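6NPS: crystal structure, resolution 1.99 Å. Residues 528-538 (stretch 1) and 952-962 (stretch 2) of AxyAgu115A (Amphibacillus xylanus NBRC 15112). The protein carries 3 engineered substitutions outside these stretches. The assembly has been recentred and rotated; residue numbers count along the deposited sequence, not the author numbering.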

ATOM      1  N   ASP A 528     -10.826   2.459   0.536  1.00 36.86           N
ATOM      2  CA  ASP A 528     -10.229   3.742   0.193  1.00 42.56           C
ATOM      3  C   ASP A 528     -10.883   4.412  -1.015  1.00 43.07           C
ATOM      4  O   ASP A 528     -10.308   5.330  -1.599  1.00 45.01           O
ATOM      5  N   VAL A 529     -12.074   3.999  -1.421  1.00 35.64           N
ATOM      6  CA  VAL A 529     -12.851   4.857  -2.318  1.00 32.03           C
ATOM      7  C   VAL A 529     -13.250   6.118  -1.571  1.00 27.31           C
ATOM      8  O   VAL A 529     -12.912   7.237  -1.965  1.00 30.88           O
ATOM      9  N   TYR A 530     -13.924   5.944  -0.448  1.00 27.77           N
ATOM     10  CA  TYR A 530     -14.136   7.020   0.513  1.00 32.36           C
ATOM     11  C   TYR A 530     -12.903   7.144   1.410  1.00 35.12           C
ATOM     12  O   TYR A 530     -12.254   6.148   1.742  1.00 32.20           O
ATOM     13  N   HIS A 531     -12.564   8.366   1.792  1.00 31.46           N
ATOM     14  CA  HIS A 531     -11.377   8.505   2.616  1.00 30.60           C
ATOM     15  C   HIS A 531     -11.690   8.015   4.027  1.00 26.29           C
ATOM     16  O   HIS A 531     -12.774   8.277   4.545  1.00 29.21           O
ATOM     17  N   PRO A 532     -10.769   7.305   4.671  1.00 28.22           N
ATOM     18  CA  PRO A 532     -11.052   6.773   6.015  1.00 29.28           C
ATOM     19  C   PRO A 532     -11.354   7.855   7.055  1.00 32.30           C
ATOM     20  O   PRO A 532     -12.119   7.578   7.987  1.00 31.42           O
ATOM     21  N   VAL A 533     -10.779   9.067   6.945  1.00 33.24           N
ATOM     22  CA  VAL A 533     -10.991  10.098   7.972  1.00 29.84           C
ATOM     23  C   VAL A 533     -11.447  11.469   7.431  1.00 29.97           C
ATOM     24  O   VAL A 533     -12.205  12.172   8.111  1.00 28.64           O
ATOM     25  N   ASN A 534     -10.990  11.889   6.243  1.00 28.58           N
ATOM     26  CA  ASN A 534     -11.140  13.301   5.851  1.00 29.18           C
ATOM     27  C   ASN A 534     -12.603  13.698   5.704  1.00 36.26           C
ATOM     28  O   ASN A 534     -13.402  12.944   5.131  1.00 34.60           O
ATOM     29  N   TYR A 535     -12.946  14.881   6.258  1.00 30.13           N
ATOM     30  CA  TYR A 535     -14.267  15.527   6.245  1.00 31.12           C
ATOM     31  C   TYR A 535     -15.336  14.673   6.906  1.00 31.87           C
ATOM     32  O   TYR A 535     -16.516  14.899   6.687  1.00 31.97           O
ATOM     33  N   HIS A 536     -14.966  13.646   7.673  1.00 34.05           N
ATOM     34  CA  HIS A 536     -15.952  12.744   8.287  1.00 30.57           C
ATOM     35  C   HIS A 536     -16.796  12.005   7.244  1.00 27.67           C
ATOM     36  O   HIS A 536     -17.914  11.573   7.566  1.00 30.73           O
ATOM     37  N   GLU A 537     -16.325  11.849   6.006  1.00 28.37           N
ATOM     38  CA  GLU A 537     -17.226  11.265   5.002  1.00 30.93           C
ATOM     39  C   GLU A 537     -17.499   9.797   5.303  1.00 32.81           C
ATOM     40  O   GLU A 537     -18.651   9.356   5.210  1.00 32.08           O
ATOM     41  N   THR A 538     -16.479   9.037   5.732  1.00 26.61           N
ATOM     42  CA  THR A 538     -16.714   7.641   6.077  1.00 24.06           C
ATOM     43  C   THR A 538     -17.650   7.499   7.263  1.00 29.69           C
ATOM     44  O   THR A 538     -18.611   6.728   7.218  1.00 31.01           O
ATOM     45  N   LYS A 952      -3.419  22.700  -2.058  1.00 58.35           N
ATOM     46  CA  LYS A 952      -3.965  21.363  -2.223  1.00 62.69           C
ATOM     47  C   LYS A 952      -4.759  21.004  -0.983  1.00 54.44           C
ATOM     48  O   LYS A 952      -4.279  21.184   0.139  1.00 52.29           O
ATOM     49  N   LEU A 953      -5.993  20.561  -1.192  1.00 47.47           N
ATOM     50  CA  LEU A 953      -6.911  20.253  -0.114  1.00 45.37           C
ATOM     51  C   LEU A 953      -6.809  18.781   0.225  1.00 41.64           C
ATOM     52  O   LEU A 953      -6.315  17.985  -0.564  1.00 41.37           O
ATOM     53  N   ALA A 954      -7.304  18.423   1.401  1.00 44.07           N
ATOM     54  CA  ALA A 954      -7.361  17.015   1.765  1.00 43.11           C
ATOM     55  C   ALA A 954      -8.220  16.256   0.743  1.00 42.13           C
ATOM     56  O   ALA A 954      -9.290  16.725   0.327  1.00 37.99           O
ATOM     57  N   ASN A 955      -7.722  15.091   0.319  1.00 38.64           N
ATOM     58  CA  ASN A 955      -8.415  14.251  -0.661  1.00 39.85           C
ATOM     59  C   ASN A 955      -9.674  13.634  -0.079  1.00 38.46           C
ATOM     60  O   ASN A 955      -9.744  13.313   1.113  1.00 34.52           O
ATOM     61  N   SER A 956     -10.658  13.396  -0.941  1.00 34.55           N
ATOM     62  CA  SER A 956     -11.871  12.738  -0.475  1.00 33.33           C
ATOM     63  C   SER A 956     -12.654  12.278  -1.702  1.00 36.70           C
ATOM     64  O   SER A 956     -12.374  12.701  -2.824  1.00 36.94           O
ATOM     65  N   TYR A 957     -13.639  11.411  -1.469  1.00 34.85           N
ATOM     66  CA  TYR A 957     -14.505  10.971  -2.560  1.00 33.88           C
ATOM     67  C   TYR A 957     -15.520  12.036  -2.933  1.00 35.35           C
ATOM     68  O   TYR A 957     -15.760  12.264  -4.120  1.00 35.56           O
ATOM     69  N   LEU A 958     -16.134  12.681  -1.945  1.00 32.83           N
ATOM     70  CA  LEU A 958     -17.231  13.614  -2.166  1.00 34.39           C
ATOM     71  C   LEU A 958     -16.801  15.065  -2.307  1.00 34.46           C
ATOM     72  O   LEU A 958     -17.652  15.915  -2.581  1.00 36.13           O
ATOM     73  N   GLY A 959     -15.529  15.389  -2.107  1.00 32.86           N
ATOM     74  CA  GLY A 959     -15.120  16.771  -2.022  1.00 36.06           C
ATOM     75  C   GLY A 959     -15.333  17.299  -0.616  1.00 36.73           C
ATOM     76  O   GLY A 959     -15.980  16.649   0.214  1.00 36.81           O
ATOM     77  N   PRO A 960     -14.805  18.501  -0.331  1.00 37.25           N
ATOM     78  CA  PRO A 960     -14.900  19.059   1.022  1.00 36.13           C
ATOM     79  C   PRO A 960     -16.336  19.389   1.344  1.00 37.50           C
ATOM     80  O   PRO A 960     -17.086  19.811   0.472  1.00 37.42           O
ATOM     81  N   ASN A 961     -16.716  19.218   2.601  1.00 39.99           N
ATOM     82  CA  ASN A 961     -18.101  19.534   2.907  1.00 42.65           C
ATOM     83  C   ASN A 961     -18.310  21.052   2.841  1.00 36.24           C
ATOM     84  O   ASN A 961     -17.364  21.830   2.854  1.00 34.92           O
ATOM     85  N   GLU A 962     -19.568  21.468   2.698  1.00 35.84           N
ATOM     86  CA  GLU A 962     -19.879  22.878   2.475  1.00 31.64           C
ATOM     87  C   GLU A 962     -19.338  23.746   3.616  1.00 33.48           C
ATOM     88  O   GLU A 962     -19.442  23.390   4.788  1.00 35.34           O
TER

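Two segments far apart in sequence can be joined without a shared strand or helix when a few long side chains reach across to the backbone of the partner. The contact between residues 528-538 and 952-962 of AxyAgu115A illustrates the principle. The second stretch has no regular helix or strand, and several of its backbone N and O atoms are met by side chains of the first. The three residues that cover the most, Tyr535, Tyr957 and Glu537, account for 286 Å² of the 653 Å² buried between the two segments.

Tyr535 covers the most surface. Its CA-to-CB bond points toward the second stretch, and chi1 in the m well (-49°) with chi2 at -72° lays the ring along the loop that runs from Ala954 to Asn961. One face receives Pro960, whose CA stands 3.7 Å from the ring centroid and almost on the ring normal, a CH-pi contact; Pro960 CB also approaches Tyr535 CE1 at 3.6 Å. Near the plane of the ring, Ser956 CB lies 3.6 Å from Tyr535 CD2. At the tip, Tyr535 OH donates a hydrogen bond to Ala954 O (2.9 Å) and accepts one from a water (3.0 Å to the water oxygen). The same water accepts from Ala954 N at 2.9 Å, so one hydroxyl serves both polar groups of Ala954, the carbonyl directly and the amide through solvent.

Glu537, at the start of a helix, shows how a buried carboxylate can hold a loop. With chi1 p and chi2 t, the chain extends toward the second stretch and presents its oxygens to consecutive amides: Tyr957 N donates to Glu537 OE2 at 2.7 Å, and Leu958 N donates to Glu537 OE1 at 3.0 Å, both nearly linear. Glu537 OE2 also accepts from His531 N at 2.7 Å, which ties the carboxylate to its own stretch. A second water donates to Glu537 OE1 (2.8 Å) and to Gly959 O (2.7 Å), extending the network one residue further. The backbone angles of Gly959 themselves call for glycine, since a CB would be jammed against the preceding carbonyl.

Tyr957 makes the largest contribution from the second stretch. Its CB points toward the first stretch, and its t rotamer (chi1 -167°) brings the ring against both Val529 and Tyr530. Val529 CG1 sits over one face, 3.7 Å from the ring centroid, while the edge of Tyr957 is directed at the face of Tyr530, with centroids 4.8 Å apart and planes at 55°. Tyr530 (chi1 m) leaves its backbone sideways, yet the end of its side chain comes nearer, with Tyr530 CZ 3.6 Å from Tyr957 CD2 and Tyr530 CE2 4.3 Å from Leu958 CG.

A smaller polar link completes the set. Asn534, chi1 m, points toward the second stretch and donates from ND2 to Asn955 O at 2.9 Å. His531 ND1 accepts from the amides Val533 N (3.2 Å) and Asn534 N (3.1 Å), bracing the turn that carries this asparagine.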

ATOM      1  CB  ASP A 528      -8.715   3.611  -0.044  1.00 49.64           C
ATOM      2  CG  ASP A 528      -7.954   3.203   1.233  1.00 57.56           C
ATOM      3  OD1 ASP A 528      -8.397   3.570   2.343  1.00 55.85           O
ATOM      4  OD2 ASP A 528      -6.912   2.513   1.118  1.00 63.35           O
ATOM      5  CB  VAL A 529     -14.061   4.086  -2.870  1.00 26.95           C
ATOM      6  CG1 VAL A 529     -15.014   5.018  -3.616  1.00 29.90           C
ATOM      7  CG2 VAL A 529     -13.526   2.897  -3.797  1.00 27.19           C
ATOM      8  CB  TYR A 530     -15.346   6.728   1.396  1.00 26.04           C
ATOM      9  CG  TYR A 530     -16.668   6.774   0.676  1.00 30.82           C
ATOM     10  CD1 TYR A 530     -17.084   5.705  -0.131  1.00 31.01           C
ATOM     11  CD2 TYR A 530     -17.516   7.895   0.808  1.00 33.58           C
ATOM     12  CE1 TYR A 530     -18.287   5.749  -0.814  1.00 34.37           C
ATOM     13  CE2 TYR A 530     -18.738   7.949   0.150  1.00 33.96           C
ATOM     14  CZ  TYR A 530     -19.115   6.867  -0.651  1.00 33.71           C
ATOM     15  OH  TYR A 530     -20.308   6.884  -1.328  1.00 33.36           O
ATOM     16  CB  HIS A 531     -10.899   9.956   2.652  1.00 34.71           C
ATOM     17  CG  HIS A 531      -9.484  10.084   3.115  1.00 37.34           C
ATOM     18  ND1 HIS A 531      -9.158  10.155   4.447  1.00 33.56           N
ATOM     19  CD2 HIS A 531      -8.312  10.046   2.438  1.00 38.95           C
ATOM     20  CE1 HIS A 531      -7.842  10.199   4.576  1.00 34.82           C
ATOM     21  NE2 HIS A 531      -7.304  10.141   3.372  1.00 35.99           N
ATOM     22  CB  PRO A 532      -9.761   6.012   6.381  1.00 31.38           C
ATOM     23  CG  PRO A 532      -9.079   5.816   5.153  1.00 40.33           C
ATOM     24  CD  PRO A 532      -9.443   6.930   4.198  1.00 33.86           C
ATOM     25  CB  VAL A 533      -9.732  10.300   8.861  1.00 34.28           C
ATOM     26  CG1 VAL A 533      -9.401   9.054   9.698  1.00 32.10           C
ATOM     27  CG2 VAL A 533      -8.493  10.764   8.064  1.00 30.63           C
ATOM     28  CB  ASN A 534     -10.421  13.563   4.529  1.00 27.71           C
ATOM     29  CG  ASN A 534      -8.922  13.582   4.674  1.00 34.05           C
ATOM     30  OD1 ASN A 534      -8.383  13.888   5.759  1.00 35.50           O
ATOM     31  ND2 ASN A 534      -8.234  13.314   3.590  1.00 27.02           N
ATOM     32  CB  TYR A 535     -14.717  15.929   4.809  1.00 28.31           C
ATOM     33  CG  TYR A 535     -13.647  16.673   4.043  1.00 33.10           C
ATOM     34  CD1 TYR A 535     -13.314  17.998   4.368  1.00 38.16           C
ATOM     35  CD2 TYR A 535     -12.934  16.051   3.031  1.00 33.82           C
ATOM     36  CE1 TYR A 535     -12.289  18.688   3.679  1.00 34.36           C
ATOM     37  CE2 TYR A 535     -11.946  16.716   2.337  1.00 34.64           C
ATOM     38  CZ  TYR A 535     -11.624  18.024   2.667  1.00 36.69           C
ATOM     39  OH  TYR A 535     -10.632  18.657   1.961  1.00 40.90           O
ATOM     40  CB  HIS A 536     -16.913  13.466   9.252  1.00 37.91           C
ATOM     41  CG  HIS A 536     -16.228  14.359  10.250  1.00 46.21           C
ATOM     42  ND1 HIS A 536     -15.756  13.894  11.459  1.00 47.12           N
ATOM     43  CD2 HIS A 536     -15.964  15.692  10.227  1.00 49.96           C
ATOM     44  CE1 HIS A 536     -15.216  14.900  12.132  1.00 52.32           C
ATOM     45  NE2 HIS A 536     -15.329  16.003  11.407  1.00 51.20           N
ATOM     46  CB  GLU A 537     -16.727  11.500   3.555  1.00 31.19           C
ATOM     47  CG  GLU A 537     -15.443  10.791   3.056  1.00 37.15           C
ATOM     48  CD  GLU A 537     -15.093  11.095   1.561  1.00 39.34           C
ATOM     49  OE1 GLU A 537     -15.698  12.039   0.954  1.00 36.90           O
ATOM     50  OE2 GLU A 537     -14.192  10.416   1.002  1.00 31.91           O
ATOM     51  CB  THR A 538     -15.380   6.935   6.339  1.00 29.04           C
ATOM     52  OG1 THR A 538     -14.780   6.629   5.076  1.00 29.83           O
ATOM     53  CG2 THR A 538     -15.548   5.611   7.093  1.00 31.67           C
ATOM     54  CB  LYS A 952      -2.868  20.330  -2.540  1.00 73.97           C
ATOM     55  CG  LYS A 952      -2.743  20.036  -4.060  1.00 85.63           C
ATOM     56  CD  LYS A 952      -2.355  18.575  -4.408  1.00 90.98           C
ATOM     57  CE  LYS A 952      -3.589  17.732  -4.811  1.00 90.28           C
ATOM     58  NZ  LYS A 952      -3.392  16.270  -5.122  1.00 88.97           N
ATOM     59  CB  LEU A 953      -8.341  20.590  -0.509  1.00 43.79           C
ATOM     60  CG  LEU A 953      -8.613  22.001  -1.050  1.00 48.14           C
ATOM     61  CD1 LEU A 953     -10.107  22.185  -1.279  1.00 48.97           C
ATOM     62  CD2 LEU A 953      -8.082  23.038  -0.093  1.00 46.92           C
ATOM     63  CB  ALA A 954      -7.904  16.867   3.193  1.00 34.76           C
ATOM     64  CB  ASN A 955      -7.516  13.114  -1.134  1.00 46.32           C
ATOM     65  CG  ASN A 955      -6.426  13.597  -2.049  1.00 56.72           C
ATOM     66  OD1 ASN A 955      -6.576  14.620  -2.714  1.00 59.91           O
ATOM     67  ND2 ASN A 955      -5.324  12.867  -2.100  1.00 60.38           N
ATOM     68  CB  SER A 956     -12.714  13.676   0.377  1.00 33.96           C
ATOM     69  OG  SER A 956     -13.184  14.752  -0.404  1.00 34.82           O
ATOM     70  CB  TYR A 957     -15.245   9.700  -2.179  1.00 29.75           C
ATOM     71  CG  TYR A 957     -15.926   8.977  -3.356  1.00 26.68           C
ATOM     72  CD1 TYR A 957     -15.215   8.660  -4.502  1.00 27.44           C
ATOM     73  CD2 TYR A 957     -17.247   8.575  -3.262  1.00 29.72           C
ATOM     74  CE1 TYR A 957     -15.837   7.930  -5.576  1.00 31.16           C
ATOM     75  CE2 TYR A 957     -17.887   7.846  -4.338  1.00 29.75           C
ATOM     76  CZ  TYR A 957     -17.173   7.542  -5.473  1.00 32.12           C
ATOM     77  OH  TYR A 957     -17.799   6.810  -6.509  1.00 30.59           O
ATOM     78  CB  LEU A 958     -18.239  13.522  -1.025  1.00 33.67           C
ATOM     79  CG  LEU A 958     -18.816  12.133  -0.740  1.00 30.22           C
ATOM     80  CD1 LEU A 958     -19.719  12.313   0.473  1.00 32.03           C
ATOM     81  CD2 LEU A 958     -19.655  11.639  -1.943  1.00 36.75           C
ATOM     82  CB  PRO A 960     -14.059  20.342   0.953  1.00 39.59           C
ATOM     83  CG  PRO A 960     -13.418  20.342  -0.391  1.00 45.08           C
ATOM     84  CD  PRO A 960     -14.162  19.432  -1.270  1.00 44.00           C
ATOM     85  CB  ASN A 961     -18.494  18.953   4.254  1.00 51.03           C
ATOM     86  CG  ASN A 961     -17.580  19.386   5.348  1.00 58.54           C
ATOM     87  OD1 ASN A 961     -16.438  18.937   5.427  1.00 58.19           O
ATOM     88  ND2 ASN A 961     -18.068  20.276   6.215  1.00 66.35           N
ATOM     89  CB  GLU A 962     -21.386  23.050   2.344  1.00 36.60           C
ATOM     90  CG  GLU A 962     -21.868  24.485   2.026  1.00 40.44           C
ATOM     91  CD  GLU A 962     -23.357  24.540   1.661  1.00 45.17           C
ATOM     92  OE1 GLU A 962     -24.178  24.016   2.440  1.00 49.20           O
ATOM     93  OE2 GLU A 962     -23.710  25.072   0.578  1.00 43.96           O
TER
HETATM   94  O   HOH W   1      -8.514  20.358   3.217  1.00 45.07           O
HETATM   95  O   HOH W   2     -16.101  14.597   1.898  1.00 32.62           O